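PDB 2F1L: 16S rRNA processing protein from Pseudomonas aeruginosa, which probably serves as an accessory factor in the final step of 30S ribosomal subunit assembly and is needed for efficient processing of 16S rRNA. Local coordinates for the interface of chains A and B. Numbering follows the deposited sequence. Chains: chain A/B, 16S rRNA processing protein.

Contact 1: the interface of chains A and B. Residues chain A 138, 159, 161; chain B 25, 39, 41.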
loop_
_atom_site.group_PDB
_atom_site.type_symbol
_atom_site.label_atom_id
_atom_site.label_comp_id
_atom_site.label_asym_id
_atom_site.label_seq_id
_atom_site.Cartn_x
_atom_site.Cartn_y
_atom_site.Cartn_z
ATOM N N LEU A 138 13.269 5.228 -3.280
ATOM C CA LEU A 138 14.085 4.153 -2.729
ATOM C C LEU A 138 13.545 2.818 -3.167
ATOM O O LEU A 138 12.355 2.603 -3.201
ATOM C CB LEU A 138 14.094 4.169 -1.201
ATOM C CG LEU A 138 14.578 5.419 -0.472
ATOM C CD1 LEU A 138 14.429 5.191 1.037
ATOM C CD2 LEU A 138 16.011 5.819 -0.791
ATOM N N GLU A 159 10.705 15.614 6.849
ATOM C CA GLU A 159 10.823 14.690 5.730
ATOM C C GLU A 159 9.831 13.553 5.959
ATOM O O GLU A 159 9.579 13.157 7.093
ATOM C CB GLU A 159 12.258 14.164 5.579
ATOM C CG GLU A 159 12.386 12.842 4.852
ATOM C CD GLU A 159 13.790 12.281 4.920
ATOM O OE1 GLU A 159 14.694 12.946 4.398
ATOM O OE2 GLU A 159 13.987 11.172 5.483
ATOM N N LEU A 161 8.176 9.642 4.270
ATOM C CA LEU A 161 8.500 8.512 3.424
ATOM C C LEU A 161 7.228 7.755 3.084
ATOM O O LEU A 161 6.642 7.056 3.939
ATOM C CB LEU A 161 9.489 7.625 4.150
ATOM C CG LEU A 161 10.780 8.368 4.427
ATOM C CD1 LEU A 161 11.290 7.978 5.799
ATOM C CD2 LEU A 161 11.808 8.105 3.338
ATOM N N LYS B 25 13.711 2.907 8.139
ATOM C CA LYS B 25 14.484 4.081 8.475
ATOM C C LYS B 25 14.290 4.466 9.909
ATOM O O LYS B 25 13.156 4.481 10.387
ATOM C CB LYS B 25 14.064 5.228 7.591
ATOM C CG LYS B 25 14.868 6.500 7.881
ATOM C CD LYS B 25 14.902 7.432 6.696
ATOM C CE LYS B 25 15.926 8.542 6.876
ATOM N NZ LYS B 25 15.932 9.435 5.693
ATOM N N TYR B 39 10.473 3.536 10.890
ATOM C CA TYR B 39 9.470 3.233 9.909
ATOM C C TYR B 39 9.937 1.957 9.188
ATOM O O TYR B 39 11.144 1.778 8.939
ATOM C CB TYR B 39 9.291 4.385 8.913
ATOM C CG TYR B 39 8.634 5.658 9.430
ATOM C CD1 TYR B 39 7.575 5.624 10.299
ATOM C CD2 TYR B 39 9.031 6.902 8.949
ATOM C CE1 TYR B 39 6.943 6.800 10.717
ATOM C CE2 TYR B 39 8.415 8.071 9.356
ATOM C CZ TYR B 39 7.374 8.017 10.251
ATOM O OH TYR B 39 6.759 9.177 10.690
ATOM N N PHE B 41 9.660 -0.619 5.786
ATOM C CA PHE B 41 9.285 -0.662 4.369
ATOM C C PHE B 41 9.031 -2.089 3.851
ATOM O O PHE B 41 8.907 -2.344 2.607
ATOM C CB PHE B 41 10.390 0.024 3.529
ATOM C CG PHE B 41 10.729 1.429 3.986
ATOM C CD1 PHE B 41 9.733 2.285 4.453
ATOM C CD2 PHE B 41 12.028 1.909 3.900
ATOM C CE1 PHE B 41 10.043 3.566 4.896
ATOM C CE2 PHE B 41 12.357 3.197 4.345
ATOM C CZ PHE B 41 11.361 4.025 4.828
#
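B:Lys25 and A:Glu159 meet tip to tip at one end of a patch where the PRC-barrel part of chain A touches the N-terminal domain of chain B. The charged contact is a salt bridge and hydrogen bond: the ammonium NZ of B:Lys25 gives to carboxylate OE2 of A:Glu159 at 2.6 Å, using the syn lone pair, on the side of OE1. The two side chains cross at about a right angle. With CG anti to its backbone N (chi1 -179°) and the chain extended beyond, B:Lys25 leaves strand 20-27 far enough to bring its amine to the acid.

The apolar contacts gather on A:Leu161 of strand 160-163. Its methyl CD1 lies 3.8 Å from CD of B:Lys25, so the lysine packs with its methylenes while its tip pairs with charge. The same CD1 lies 4.0 Å from ring carbon CD2 of B:Tyr39 and 4.1 Å from CZ of B:Phe41. A branched leucine suits this place, since one methyl can reach an aliphatic chain and two aromatic rims. In the crystal the patch sets a salt bridge beside apolar contacts gathered on one leucine and helps hold the two copies together, although the structure alone does not show that this dimer forms in the cell.

Contact 2: the interface of chains A and B. Residues chain A 138, 140, 145, 161; chain B 22, 41.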
loop_
_atom_site.group_PDB
_atom_site.type_symbol
_atom_site.label_atom_id
_atom_site.label_comp_id
_atom_site.label_asym_id
_atom_site.label_seq_id
_atom_site.Cartn_x
_atom_site.Cartn_y
_atom_site.Cartn_z
ATOM N N LEU A 138 13.269 5.228 -3.280
ATOM C CA LEU A 138 14.085 4.153 -2.729
ATOM C C LEU A 138 13.545 2.818 -3.167
ATOM O O LEU A 138 12.355 2.603 -3.201
ATOM C CB LEU A 138 14.094 4.169 -1.201
ATOM C CG LEU A 138 14.578 5.419 -0.472
ATOM C CD1 LEU A 138 14.429 5.191 1.037
ATOM C CD2 LEU A 138 16.011 5.819 -0.791
ATOM N N THR A 140 13.196 -0.938 -2.019
ATOM C CA THR A 140 13.057 -1.483 -0.693
ATOM C C THR A 140 12.910 -3.004 -0.621
ATOM O O THR A 140 12.770 -3.569 0.469
ATOM C CB THR A 140 11.767 -0.977 -0.064
ATOM O OG1 THR A 140 10.659 -1.608 -0.725
ATOM C CG2 THR A 140 11.642 0.550 -0.173
ATOM N N VAL A 145 9.678 3.522 -2.171
ATOM C CA VAL A 145 9.322 4.575 -1.239
ATOM C C VAL A 145 9.733 5.888 -1.823
ATOM O O VAL A 145 10.784 5.991 -2.447
ATOM C CB VAL A 145 10.033 4.363 0.102
ATOM C CG1 VAL A 145 9.956 5.605 0.955
ATOM C CG2 VAL A 145 9.412 3.138 0.837
ATOM N N LEU A 161 8.176 9.642 4.270
ATOM C CA LEU A 161 8.500 8.512 3.424
ATOM C C LEU A 161 7.228 7.755 3.084
ATOM O O LEU A 161 6.642 7.056 3.939
ATOM C CB LEU A 161 9.489 7.625 4.150
ATOM C CG LEU A 161 10.780 8.368 4.427
ATOM C CD1 LEU A 161 11.290 7.978 5.799
ATOM C CD2 LEU A 161 11.808 8.105 3.338
ATOM N N VAL B 22 16.930 -0.682 0.960
ATOM C CA VAL B 22 16.555 -0.036 2.198
ATOM C C VAL B 22 15.239 -0.625 2.689
ATOM O O VAL B 22 14.176 -0.481 2.040
ATOM C CB VAL B 22 16.336 1.494 2.009
ATOM C CG1 VAL B 22 16.047 2.164 3.354
ATOM C CG2 VAL B 22 17.519 2.141 1.349
ATOM N N PHE B 41 9.660 -0.619 5.786
ATOM C CA PHE B 41 9.285 -0.662 4.369
ATOM C C PHE B 41 9.031 -2.089 3.851
ATOM O O PHE B 41 8.907 -2.344 2.607
ATOM C CB PHE B 41 10.390 0.024 3.529
ATOM C CG PHE B 41 10.729 1.429 3.986
ATOM C CD1 PHE B 41 9.733 2.285 4.453
ATOM C CD2 PHE B 41 12.028 1.909 3.900
ATOM C CE1 PHE B 41 10.043 3.566 4.896
ATOM C CE2 PHE B 41 12.357 3.197 4.345
ATOM C CZ PHE B 41 11.361 4.025 4.828
HETATM O O HOH W 1 7.788 -0.876 0.694
#
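A:Val145 and B:Phe41 are brought together by their first torsions. In the valine, on strand 145-149, CG1 stands anti to the backbone N (chi1 166°), which leaves CG2 anti to the carbonyl carbon and pointing at the partner. In the phenylalanine CG is likewise anti to the carbonyl carbon (chi1 -54°), and the ring reaches into chain A. The two side chains cross at about a right angle, and methyl CG2 of A:Val145 sits over one face of the ring in a CH-pi contact, 3.9 Å from the centroid. It is offset toward the rim, with CD1 of B:Phe41 its nearest carbon at 3.7 Å. A compact beta-branched residue suits a strand that must present a methyl to a flat face.

At the root of the phenylalanine, CG2 of A:Thr140 lies 3.9 Å from CB of B:Phe41. The same methyl is also 3.5 Å from the carbonyl O of B:Val22, while the hydroxyl points to a water. Further along, CD1 of A:Leu138 meets CG1 of B:Val22 at 4.1 Å, two branched side chains crossing obliquely. The carbonyl O of B:Val22 lies in plane at the edge of the B:Phe41 ring, within its own chain. No direct polar bond joins the chains in this patch; instead a water stands 2.7 Å from the backbone O of B:Phe41 and a longer 3.3 Å from hydroxyl OG1 of A:Thr140.

Contact 3: the interface of chains A and B. Residues chain A 21-23, 102, 105; chain B 139-141.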
loop_
_atom_site.group_PDB
_atom_site.type_symbol
_atom_site.label_atom_id
_atom_site.label_comp_id
_atom_site.label_asym_id
_atom_site.label_seq_id
_atom_site.Cartn_x
_atom_site.Cartn_y
_atom_site.Cartn_z
ATOM N N VAL A 21 -5.009 -9.760 -16.494
ATOM C CA VAL A 21 -4.836 -9.335 -15.096
ATOM C C VAL A 21 -6.001 -8.453 -14.653
ATOM O O VAL A 21 -6.646 -7.809 -15.484
ATOM C CB VAL A 21 -3.469 -8.618 -14.803
ATOM C CG1 VAL A 21 -2.300 -9.470 -15.328
ATOM C CG2 VAL A 21 -3.417 -7.242 -15.366
ATOM N N VAL A 22 -6.250 -8.419 -13.345
ATOM C CA VAL A 22 -7.412 -7.755 -12.799
ATOM C C VAL A 22 -6.998 -6.397 -12.246
ATOM O O VAL A 22 -6.216 -6.302 -11.269
ATOM C CB VAL A 22 -8.043 -8.561 -11.626
ATOM C CG1 VAL A 22 -9.329 -7.888 -11.143
ATOM C CG2 VAL A 22 -8.315 -9.983 -12.021
ATOM N N ILE A 23 -7.539 -5.336 -12.822
ATOM C CA ILE A 23 -7.148 -3.984 -12.384
ATOM C C ILE A 23 -8.115 -3.337 -11.447
ATOM O O ILE A 23 -7.857 -2.248 -10.978
ATOM C CB ILE A 23 -6.894 -3.027 -13.593
ATOM C CG1 ILE A 23 -8.152 -2.915 -14.468
ATOM C CG2 ILE A 23 -5.665 -3.520 -14.373
ATOM C CD1 ILE A 23 -8.013 -1.945 -15.637
ATOM N N ARG A 102 -2.577 -8.651 -20.022
ATOM C CA ARG A 102 -1.200 -8.416 -19.485
ATOM C C ARG A 102 -0.453 -7.402 -20.353
ATOM O O ARG A 102 0.093 -6.441 -19.836
ATOM C CB ARG A 102 -0.402 -9.759 -19.435
ATOM C CG ARG A 102 0.380 -10.062 -18.123
ATOM C CD ARG A 102 0.241 -11.557 -17.702
ATOM N NE ARG A 102 0.422 -11.709 -16.256
ATOM N N LEU A 105 -0.428 -3.369 -20.176
ATOM C CA LEU A 105 0.263 -2.647 -19.104
ATOM C C LEU A 105 1.547 -2.063 -19.686
ATOM O O LEU A 105 2.099 -2.640 -20.614
ATOM C CB LEU A 105 0.656 -3.596 -17.972
ATOM C CG LEU A 105 -0.419 -4.398 -17.243
ATOM C CD1 LEU A 105 0.296 -5.521 -16.486
ATOM C CD2 LEU A 105 -1.250 -3.491 -16.326
ATOM N N GLU B 139 -3.463 -11.276 -9.241
ATOM C CA GLU B 139 -2.396 -10.520 -9.837
ATOM C C GLU B 139 -3.095 -9.325 -10.510
ATOM O O GLU B 139 -4.110 -9.494 -11.177
ATOM C CB GLU B 139 -1.676 -11.461 -10.789
ATOM C CG GLU B 139 -0.338 -11.016 -11.367
ATOM C CD GLU B 139 0.093 -11.952 -12.491
ATOM O OE1 GLU B 139 -0.149 -13.174 -12.345
ATOM O OE2 GLU B 139 0.621 -11.470 -13.522
ATOM N N THR B 140 -2.556 -8.129 -10.319
ATOM C CA THR B 140 -3.206 -6.911 -10.730
ATOM C C THR B 140 -2.365 -5.981 -11.607
ATOM O O THR B 140 -2.826 -4.904 -12.000
ATOM C CB THR B 140 -3.512 -6.057 -9.508
ATOM O OG1 THR B 140 -2.277 -5.535 -8.995
ATOM C CG2 THR B 140 -4.234 -6.862 -8.417
ATOM N N GLY B 141 -1.132 -6.330 -11.898
ATOM C CA GLY B 141 -0.269 -5.350 -12.546
ATOM C C GLY B 141 0.332 -4.323 -11.578
ATOM O O GLY B 141 1.129 -3.500 -11.972
#
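B:Glu139 reaches across to A:Val21 and A:Arg102, joining the PRC-barrel part of one RimM-family chain to the N-terminal domain of the other. From CB its chain runs out through CG, anti to the backbone N (chi1 -169°), and stays extended as far as the carboxylate. CB and CG serve as a spacer that carries the acid past A:Val21. Carboxylate carbon CD lies 3.8 Å from NE of A:Arg102, and the tip oxygen OE2 makes the charged contact, a salt bridge with that NE at 2.8 Å. The same OE2 has methyl CG1 of A:Val21 at 4.0 Å. Glutamate suits the place because its length brings the charge to an arginine on the 3-10 helix 102-104. The arginine side chain is modelled only as far as NE, so the model cannot tell whether the remaining guanidinium nitrogens also bind the carboxylate.

The backbone of B:Glu139 adds a second link. Its carbonyl O accepts from N of A:Val22, on strand 20-27, at 3.2 Å. One residue on in the chain B loop, the carbonyl O of B:Thr140 lies 4.0 Å from methyl CG2 of A:Ile23, of strand 20-27. B:Gly141, with no side chain and a positive phi of 80°, offers its bare CA to methyl CD1 of A:Leu105 at 4.0 Å.

Contact 1 and contact 2 form one continuous patch: their C-alpha centres are about 5 Å apart, and they share A:Leu138, A:Leu161 and B:Phe41. Contact 3 lies about 27 Å from contact 1 and about 23 Å from contact 2, with the roles of the chains exchanged. Strand 20-27 takes part in all three, supplied by chain B in the first two and by chain A in the third. Residues 22 and 140 recur in contacts 2 and 3, as the two-fold symmetry requires. The deposited dimer is therefore held at two separated, equivalent regions, though the structure alone does not show that the dimer forms in the cell.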